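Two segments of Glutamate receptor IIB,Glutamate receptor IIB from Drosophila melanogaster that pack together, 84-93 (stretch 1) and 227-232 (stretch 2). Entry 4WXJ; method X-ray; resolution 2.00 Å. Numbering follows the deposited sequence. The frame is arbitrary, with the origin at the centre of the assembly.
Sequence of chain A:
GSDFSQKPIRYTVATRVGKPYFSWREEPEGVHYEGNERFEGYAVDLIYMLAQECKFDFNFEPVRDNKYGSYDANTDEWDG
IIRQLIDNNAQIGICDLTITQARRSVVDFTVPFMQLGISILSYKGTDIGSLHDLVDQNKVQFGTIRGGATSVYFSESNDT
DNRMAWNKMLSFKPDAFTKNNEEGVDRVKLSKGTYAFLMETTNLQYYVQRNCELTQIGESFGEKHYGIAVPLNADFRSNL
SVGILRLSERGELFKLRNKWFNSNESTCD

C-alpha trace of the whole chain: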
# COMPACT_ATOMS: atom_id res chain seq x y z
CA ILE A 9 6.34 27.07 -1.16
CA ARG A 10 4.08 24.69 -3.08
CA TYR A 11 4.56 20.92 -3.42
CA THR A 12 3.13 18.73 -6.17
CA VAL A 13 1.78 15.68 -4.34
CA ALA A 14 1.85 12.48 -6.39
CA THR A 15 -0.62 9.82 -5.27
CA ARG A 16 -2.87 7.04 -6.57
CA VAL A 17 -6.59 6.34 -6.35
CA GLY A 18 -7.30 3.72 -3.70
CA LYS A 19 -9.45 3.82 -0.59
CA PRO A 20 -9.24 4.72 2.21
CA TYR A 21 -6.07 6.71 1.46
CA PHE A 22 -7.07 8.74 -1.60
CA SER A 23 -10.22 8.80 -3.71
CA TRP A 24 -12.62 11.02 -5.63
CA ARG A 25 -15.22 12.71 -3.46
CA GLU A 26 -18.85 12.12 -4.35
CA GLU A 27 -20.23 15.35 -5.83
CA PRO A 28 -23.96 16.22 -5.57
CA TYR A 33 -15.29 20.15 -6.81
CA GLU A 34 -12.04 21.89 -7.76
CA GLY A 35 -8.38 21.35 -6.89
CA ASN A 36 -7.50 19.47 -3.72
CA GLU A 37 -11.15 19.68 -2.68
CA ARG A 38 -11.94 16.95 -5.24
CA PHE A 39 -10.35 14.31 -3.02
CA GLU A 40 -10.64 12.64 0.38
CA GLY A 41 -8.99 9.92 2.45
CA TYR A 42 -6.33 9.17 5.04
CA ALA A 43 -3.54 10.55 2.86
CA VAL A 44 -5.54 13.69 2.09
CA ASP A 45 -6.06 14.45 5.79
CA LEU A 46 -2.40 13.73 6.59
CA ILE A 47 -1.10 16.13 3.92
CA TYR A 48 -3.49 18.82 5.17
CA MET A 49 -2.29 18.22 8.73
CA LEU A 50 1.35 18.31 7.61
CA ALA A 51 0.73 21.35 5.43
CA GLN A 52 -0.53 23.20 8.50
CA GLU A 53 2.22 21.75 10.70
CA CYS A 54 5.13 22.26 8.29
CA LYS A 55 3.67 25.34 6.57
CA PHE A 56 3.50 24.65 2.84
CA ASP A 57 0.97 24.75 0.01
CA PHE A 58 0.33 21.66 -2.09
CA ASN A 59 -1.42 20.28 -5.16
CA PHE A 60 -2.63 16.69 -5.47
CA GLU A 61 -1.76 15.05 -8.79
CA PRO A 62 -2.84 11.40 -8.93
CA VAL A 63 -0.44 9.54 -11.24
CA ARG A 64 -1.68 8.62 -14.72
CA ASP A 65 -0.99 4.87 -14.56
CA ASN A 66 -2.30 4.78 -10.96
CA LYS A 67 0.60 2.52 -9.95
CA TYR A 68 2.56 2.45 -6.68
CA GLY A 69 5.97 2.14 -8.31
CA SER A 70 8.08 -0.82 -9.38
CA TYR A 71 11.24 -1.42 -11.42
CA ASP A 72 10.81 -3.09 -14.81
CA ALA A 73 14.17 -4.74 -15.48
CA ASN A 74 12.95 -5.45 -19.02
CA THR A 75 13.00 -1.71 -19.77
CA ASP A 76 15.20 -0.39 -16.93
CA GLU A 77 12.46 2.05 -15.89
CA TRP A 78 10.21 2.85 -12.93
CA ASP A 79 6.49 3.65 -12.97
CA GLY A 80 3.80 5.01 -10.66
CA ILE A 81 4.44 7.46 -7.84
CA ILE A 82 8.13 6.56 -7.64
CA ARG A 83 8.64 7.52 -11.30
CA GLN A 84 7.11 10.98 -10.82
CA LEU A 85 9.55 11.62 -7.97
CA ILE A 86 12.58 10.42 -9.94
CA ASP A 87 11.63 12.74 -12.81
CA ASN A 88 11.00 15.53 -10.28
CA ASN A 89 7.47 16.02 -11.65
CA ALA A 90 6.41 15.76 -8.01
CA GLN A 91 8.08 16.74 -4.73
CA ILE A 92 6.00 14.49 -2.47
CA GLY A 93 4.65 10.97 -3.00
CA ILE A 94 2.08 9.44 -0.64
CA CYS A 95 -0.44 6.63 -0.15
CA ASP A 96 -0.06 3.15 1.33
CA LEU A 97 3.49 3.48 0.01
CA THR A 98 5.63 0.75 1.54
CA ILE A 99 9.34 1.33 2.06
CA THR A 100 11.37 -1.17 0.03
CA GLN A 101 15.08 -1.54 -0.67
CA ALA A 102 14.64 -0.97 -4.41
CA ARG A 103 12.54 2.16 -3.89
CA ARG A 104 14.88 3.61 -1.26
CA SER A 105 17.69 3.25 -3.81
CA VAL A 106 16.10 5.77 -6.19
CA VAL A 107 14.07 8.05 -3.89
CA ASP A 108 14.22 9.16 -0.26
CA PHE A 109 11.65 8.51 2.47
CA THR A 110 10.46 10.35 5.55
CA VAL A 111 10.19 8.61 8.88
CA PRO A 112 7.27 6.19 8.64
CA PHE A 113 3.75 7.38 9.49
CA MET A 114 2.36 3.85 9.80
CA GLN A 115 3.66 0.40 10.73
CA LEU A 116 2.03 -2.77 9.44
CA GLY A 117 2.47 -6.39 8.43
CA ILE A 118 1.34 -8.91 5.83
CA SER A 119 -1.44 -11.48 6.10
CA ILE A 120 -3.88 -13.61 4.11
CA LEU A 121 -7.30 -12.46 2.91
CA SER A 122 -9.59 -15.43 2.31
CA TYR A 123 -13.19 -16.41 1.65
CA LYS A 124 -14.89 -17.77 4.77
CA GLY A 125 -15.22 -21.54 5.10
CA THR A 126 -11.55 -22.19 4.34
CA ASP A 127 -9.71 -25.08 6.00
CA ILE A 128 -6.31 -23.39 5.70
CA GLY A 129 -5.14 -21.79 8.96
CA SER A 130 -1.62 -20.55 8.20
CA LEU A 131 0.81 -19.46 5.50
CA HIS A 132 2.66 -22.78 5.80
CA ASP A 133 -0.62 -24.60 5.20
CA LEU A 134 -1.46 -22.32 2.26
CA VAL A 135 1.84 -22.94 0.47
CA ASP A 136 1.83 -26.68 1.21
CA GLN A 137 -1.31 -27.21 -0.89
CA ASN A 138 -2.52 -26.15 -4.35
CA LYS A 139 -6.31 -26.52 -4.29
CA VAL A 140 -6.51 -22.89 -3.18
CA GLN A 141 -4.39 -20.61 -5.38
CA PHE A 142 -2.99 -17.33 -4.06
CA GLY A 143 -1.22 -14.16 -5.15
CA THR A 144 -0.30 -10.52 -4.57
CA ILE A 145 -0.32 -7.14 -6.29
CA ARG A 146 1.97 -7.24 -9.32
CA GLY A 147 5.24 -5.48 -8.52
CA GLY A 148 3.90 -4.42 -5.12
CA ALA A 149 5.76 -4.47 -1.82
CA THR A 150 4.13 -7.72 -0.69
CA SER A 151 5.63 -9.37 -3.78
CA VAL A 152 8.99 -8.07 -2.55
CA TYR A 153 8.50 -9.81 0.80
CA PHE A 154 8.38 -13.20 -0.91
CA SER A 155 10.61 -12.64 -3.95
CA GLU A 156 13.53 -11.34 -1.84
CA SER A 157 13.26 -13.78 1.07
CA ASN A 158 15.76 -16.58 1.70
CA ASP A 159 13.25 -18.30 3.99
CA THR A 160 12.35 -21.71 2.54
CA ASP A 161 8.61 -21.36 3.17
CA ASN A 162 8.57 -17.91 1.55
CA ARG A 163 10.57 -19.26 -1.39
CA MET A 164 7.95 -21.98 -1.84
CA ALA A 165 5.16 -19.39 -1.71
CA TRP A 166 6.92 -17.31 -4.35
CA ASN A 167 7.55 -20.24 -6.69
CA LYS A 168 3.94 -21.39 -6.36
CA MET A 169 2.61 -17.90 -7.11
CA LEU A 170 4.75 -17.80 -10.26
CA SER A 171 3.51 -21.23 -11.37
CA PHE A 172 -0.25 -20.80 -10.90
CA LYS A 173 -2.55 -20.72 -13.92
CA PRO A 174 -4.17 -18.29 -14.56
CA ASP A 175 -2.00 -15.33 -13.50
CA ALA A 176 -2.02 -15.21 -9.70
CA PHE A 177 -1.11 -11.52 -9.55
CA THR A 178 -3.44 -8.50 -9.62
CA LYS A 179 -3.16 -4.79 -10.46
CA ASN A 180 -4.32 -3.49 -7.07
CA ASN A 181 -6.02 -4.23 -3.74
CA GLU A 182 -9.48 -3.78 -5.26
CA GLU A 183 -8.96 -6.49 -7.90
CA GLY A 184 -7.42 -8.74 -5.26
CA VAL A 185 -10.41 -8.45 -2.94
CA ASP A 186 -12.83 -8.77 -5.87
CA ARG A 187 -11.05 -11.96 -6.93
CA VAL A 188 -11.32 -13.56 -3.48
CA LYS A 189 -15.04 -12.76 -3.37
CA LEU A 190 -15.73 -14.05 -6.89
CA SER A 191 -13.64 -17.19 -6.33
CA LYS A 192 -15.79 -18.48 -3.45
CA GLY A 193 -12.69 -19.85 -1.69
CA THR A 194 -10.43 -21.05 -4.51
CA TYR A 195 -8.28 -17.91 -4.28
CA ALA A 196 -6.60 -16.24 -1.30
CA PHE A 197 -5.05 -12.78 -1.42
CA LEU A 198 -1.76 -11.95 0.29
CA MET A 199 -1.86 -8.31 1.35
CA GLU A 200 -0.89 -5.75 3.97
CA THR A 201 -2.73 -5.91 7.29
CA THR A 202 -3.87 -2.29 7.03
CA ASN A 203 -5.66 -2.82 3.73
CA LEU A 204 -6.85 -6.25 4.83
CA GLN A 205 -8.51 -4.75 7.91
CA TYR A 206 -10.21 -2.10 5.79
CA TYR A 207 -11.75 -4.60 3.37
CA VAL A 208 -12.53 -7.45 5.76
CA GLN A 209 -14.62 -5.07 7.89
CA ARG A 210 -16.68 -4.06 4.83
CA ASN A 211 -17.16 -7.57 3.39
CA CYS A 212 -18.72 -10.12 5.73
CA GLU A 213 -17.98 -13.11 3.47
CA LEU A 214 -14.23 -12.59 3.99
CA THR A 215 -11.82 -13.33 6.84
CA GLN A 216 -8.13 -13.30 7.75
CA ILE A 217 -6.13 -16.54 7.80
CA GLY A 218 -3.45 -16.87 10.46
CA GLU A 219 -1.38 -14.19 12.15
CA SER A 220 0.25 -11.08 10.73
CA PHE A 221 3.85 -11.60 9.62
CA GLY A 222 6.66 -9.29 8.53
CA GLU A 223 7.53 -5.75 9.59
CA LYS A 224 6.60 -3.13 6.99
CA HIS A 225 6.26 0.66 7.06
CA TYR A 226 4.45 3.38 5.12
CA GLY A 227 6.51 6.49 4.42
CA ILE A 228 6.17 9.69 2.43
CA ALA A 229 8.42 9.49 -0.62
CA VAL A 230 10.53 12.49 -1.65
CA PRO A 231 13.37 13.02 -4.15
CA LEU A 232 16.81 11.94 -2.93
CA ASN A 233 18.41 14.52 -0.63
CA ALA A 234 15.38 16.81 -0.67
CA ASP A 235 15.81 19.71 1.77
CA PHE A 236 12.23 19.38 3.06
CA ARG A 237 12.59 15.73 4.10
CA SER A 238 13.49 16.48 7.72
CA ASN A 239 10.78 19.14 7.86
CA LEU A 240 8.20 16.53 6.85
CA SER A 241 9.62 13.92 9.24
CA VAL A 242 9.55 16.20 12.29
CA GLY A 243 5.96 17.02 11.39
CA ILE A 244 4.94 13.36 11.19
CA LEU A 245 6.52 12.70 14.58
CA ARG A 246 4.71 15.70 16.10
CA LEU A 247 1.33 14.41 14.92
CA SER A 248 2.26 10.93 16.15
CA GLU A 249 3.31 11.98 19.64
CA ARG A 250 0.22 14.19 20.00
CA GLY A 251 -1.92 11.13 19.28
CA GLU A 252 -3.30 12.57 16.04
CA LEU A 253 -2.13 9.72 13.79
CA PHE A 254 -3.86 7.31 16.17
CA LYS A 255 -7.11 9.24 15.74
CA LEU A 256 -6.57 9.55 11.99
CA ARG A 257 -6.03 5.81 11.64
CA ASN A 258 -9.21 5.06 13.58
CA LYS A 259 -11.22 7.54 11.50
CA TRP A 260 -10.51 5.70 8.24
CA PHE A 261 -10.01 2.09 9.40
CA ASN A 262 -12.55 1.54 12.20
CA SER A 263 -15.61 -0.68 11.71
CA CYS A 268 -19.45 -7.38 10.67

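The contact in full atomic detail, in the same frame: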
# COMPACT_ATOMS: atom_id res chain seq x y z
N GLN A 84 7.36 9.54 -10.85
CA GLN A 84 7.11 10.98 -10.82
C GLN A 84 8.11 11.72 -9.93
O GLN A 84 8.44 12.87 -10.17
CB GLN A 84 5.69 11.27 -10.35
CG GLN A 84 4.62 10.69 -11.25
CD GLN A 84 4.74 11.18 -12.68
OE1 GLN A 84 4.78 12.38 -12.94
NE2 GLN A 84 4.81 10.24 -13.62
N LEU A 85 8.58 11.04 -8.89
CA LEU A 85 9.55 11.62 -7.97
C LEU A 85 10.95 11.62 -8.59
O LEU A 85 11.70 12.58 -8.44
CB LEU A 85 9.55 10.86 -6.64
CG LEU A 85 8.36 11.16 -5.74
CD1 LEU A 85 8.14 10.04 -4.74
CD2 LEU A 85 8.57 12.48 -5.01
N ILE A 86 11.29 10.53 -9.27
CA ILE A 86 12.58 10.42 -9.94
C ILE A 86 12.72 11.50 -11.02
O ILE A 86 13.78 12.10 -11.17
CB ILE A 86 12.77 9.03 -10.58
CG1 ILE A 86 12.87 7.96 -9.48
CG2 ILE A 86 14.04 8.98 -11.44
CD1 ILE A 86 12.75 6.53 -9.99
N ASP A 87 11.64 11.73 -11.76
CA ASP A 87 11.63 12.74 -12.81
C ASP A 87 11.32 14.13 -12.27
O ASP A 87 11.15 15.08 -13.03
CB ASP A 87 10.62 12.36 -13.90
CG ASP A 87 10.93 11.04 -14.56
OD1 ASP A 87 12.07 10.55 -14.41
OD2 ASP A 87 10.04 10.48 -15.24
N ASN A 88 11.24 14.25 -10.94
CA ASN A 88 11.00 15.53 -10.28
C ASN A 88 9.72 16.23 -10.74
O ASN A 88 9.58 17.44 -10.57
CB ASN A 88 12.20 16.46 -10.47
CG ASN A 88 13.43 15.97 -9.74
OD1 ASN A 88 14.28 15.30 -10.31
ND2 ASN A 88 13.53 16.32 -8.46
N ASN A 89 8.79 15.48 -11.31
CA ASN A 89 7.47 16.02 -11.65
C ASN A 89 6.63 16.21 -10.40
O ASN A 89 5.60 16.90 -10.42
CB ASN A 89 6.74 15.10 -12.63
CG ASN A 89 7.38 15.08 -14.00
OD1 ASN A 89 8.18 15.96 -14.34
ND2 ASN A 89 7.03 14.09 -14.81
N ALA A 90 7.06 15.60 -9.30
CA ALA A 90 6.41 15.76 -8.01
C ALA A 90 7.47 15.84 -6.92
O ALA A 90 8.56 15.27 -7.06
CB ALA A 90 5.46 14.61 -7.74
N GLN A 91 7.15 16.55 -5.84
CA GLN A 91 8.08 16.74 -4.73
C GLN A 91 7.73 15.82 -3.56
O GLN A 91 8.57 15.55 -2.71
CB GLN A 91 8.06 18.20 -4.27
CG GLN A 91 8.59 19.19 -5.31
CD GLN A 91 7.66 19.36 -6.50
OE1 GLN A 91 6.46 19.58 -6.33
NE2 GLN A 91 8.21 19.25 -7.70
N ILE A 92 6.49 15.35 -3.54
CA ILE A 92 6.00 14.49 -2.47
C ILE A 92 5.15 13.36 -3.05
O ILE A 92 4.28 13.60 -3.89
CB ILE A 92 5.18 15.31 -1.44
CG1 ILE A 92 6.10 16.25 -0.67
CG2 ILE A 92 4.45 14.38 -0.47
CD1 ILE A 92 5.38 17.23 0.25
N GLY A 93 5.42 12.14 -2.59
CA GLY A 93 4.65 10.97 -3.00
C GLY A 93 4.06 10.28 -1.78
O GLY A 93 4.78 10.01 -0.81
N GLY A 227 5.78 5.24 4.32
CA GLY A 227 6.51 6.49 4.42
C GLY A 227 6.16 7.42 3.27
O GLY A 227 5.73 6.97 2.20
N ILE A 228 6.33 8.71 3.50
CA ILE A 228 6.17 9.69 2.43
C ILE A 228 7.44 9.70 1.59
O ILE A 228 8.54 9.87 2.12
CB ILE A 228 5.89 11.10 2.98
CG1 ILE A 228 4.52 11.13 3.67
CG2 ILE A 228 5.95 12.14 1.85
CD1 ILE A 228 4.15 12.47 4.28
N ALA A 229 7.28 9.52 0.29
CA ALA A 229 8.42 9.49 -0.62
C ALA A 229 8.75 10.90 -1.10
O ALA A 229 7.86 11.68 -1.44
CB ALA A 229 8.12 8.58 -1.81
N VAL A 230 10.04 11.22 -1.12
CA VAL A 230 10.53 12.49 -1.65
C VAL A 230 11.79 12.24 -2.47
O VAL A 230 12.44 11.21 -2.30
CB VAL A 230 10.82 13.51 -0.52
CG1 VAL A 230 9.56 13.79 0.28
CG2 VAL A 230 11.94 13.00 0.39
N PRO A 231 12.14 13.19 -3.36
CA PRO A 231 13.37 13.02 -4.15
C PRO A 231 14.60 12.90 -3.25
O PRO A 231 14.62 13.48 -2.17
CB PRO A 231 13.42 14.30 -4.99
CG PRO A 231 12.02 14.80 -5.03
CD PRO A 231 11.43 14.43 -3.71
N LEU A 232 15.60 12.15 -3.71
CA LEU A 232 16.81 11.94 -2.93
C LEU A 232 17.44 13.26 -2.49
O LEU A 232 17.63 14.17 -3.30
CB LEU A 232 17.82 11.11 -3.73
CG LEU A 232 17.55 9.61 -3.77
CD1 LEU A 232 18.35 8.94 -4.87
CD2 LEU A 232 17.87 8.97 -2.42

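What ties the two backbones together? Gly-93 and Ala-229 form a single antiparallel bridge, with their CA atoms 4.7 Å apart, and each gives the other one hydrogen bond. Gly-93 N donates to Ala-229 O at 2.7 Å, and Ala-229 N donates to Gly-93 O at 2.8 Å; the angles at the hydrogens, 156° and 153°, are close enough to straight for both bonds to be good ones. Each acceptor also receives a longer CA-H...O contact from the residue preceding the donor: Ile-92 CA lies 3.5 Å from Ala-229 O, and Ile-228 CA lies 3.5 Å from Gly-93 O. The two carbonyls are thus used in the same way, as expected where antiparallel strands lie side by side. These are the only hydrogen bonds between the stretches, so the rest of the contact depends on packing.

How do the apolar side chains fill the space around this bridge? Leu-85, in the last turn of a helix, points its CA-to-CB bond toward stretch 2 and, with chi1 m and chi2 t, spreads its two methyl groups along it. Leu-85 CD1 meets Ala-229 CB at 3.3 Å, a tight approach, while Leu-85 CD2 lies 3.7 Å from Pro-231 CD and 3.9 Å from Val-230 CA. The branched end of leucine lets one side chain reach three successive residues, and the short side chain of Ala-229 leaves room for it to come close. A second apolar cluster is built from isoleucines: Ile-92 CG2 touches Ile-228 CG2 at 3.6 Å, both side chains having chi1 m and chi2 t. Val-230 joins more loosely, with its CG1 4.4 Å from Ile-92 CG1.

Why is a glycine suited to position 93? Its backbone takes ordinary extended angles, so flexibility is not what the geometry calls for; space is. A CB placed ideally on Gly-93 would sit 2.8 Å from Leu-85 CD1, a clash within its own stretch. The absence of a side chain therefore leaves the leucine methyl free to occupy the place where it packs against Ala-229, and the bridge and the leucine contact fit together.

What happens where the paired backbones give way to the proline? Pro-231 has the largest covered area of any residue here, 74 Å² of its surface lying under stretch 1. Its ring, with C-gamma exo pucker, is bordered by Leu-85 and by backbone carbonyls: Gln-91 O approaches Pro-231 CD at 3.2 Å, and Ala-90 O lies 4.0 Å from Pro-231 CG. Having no backbone N-H to donate, proline meets these oxygens with ring carbons instead. Gln-91 O also lies 3.6 Å from Val-230 CG1, although the Gln-91 side chain leaves CA pointing away and its OE1 is hydrogen-bonded elsewhere in the structure. Altogether the two stretches bury 363 Å², both sides summed.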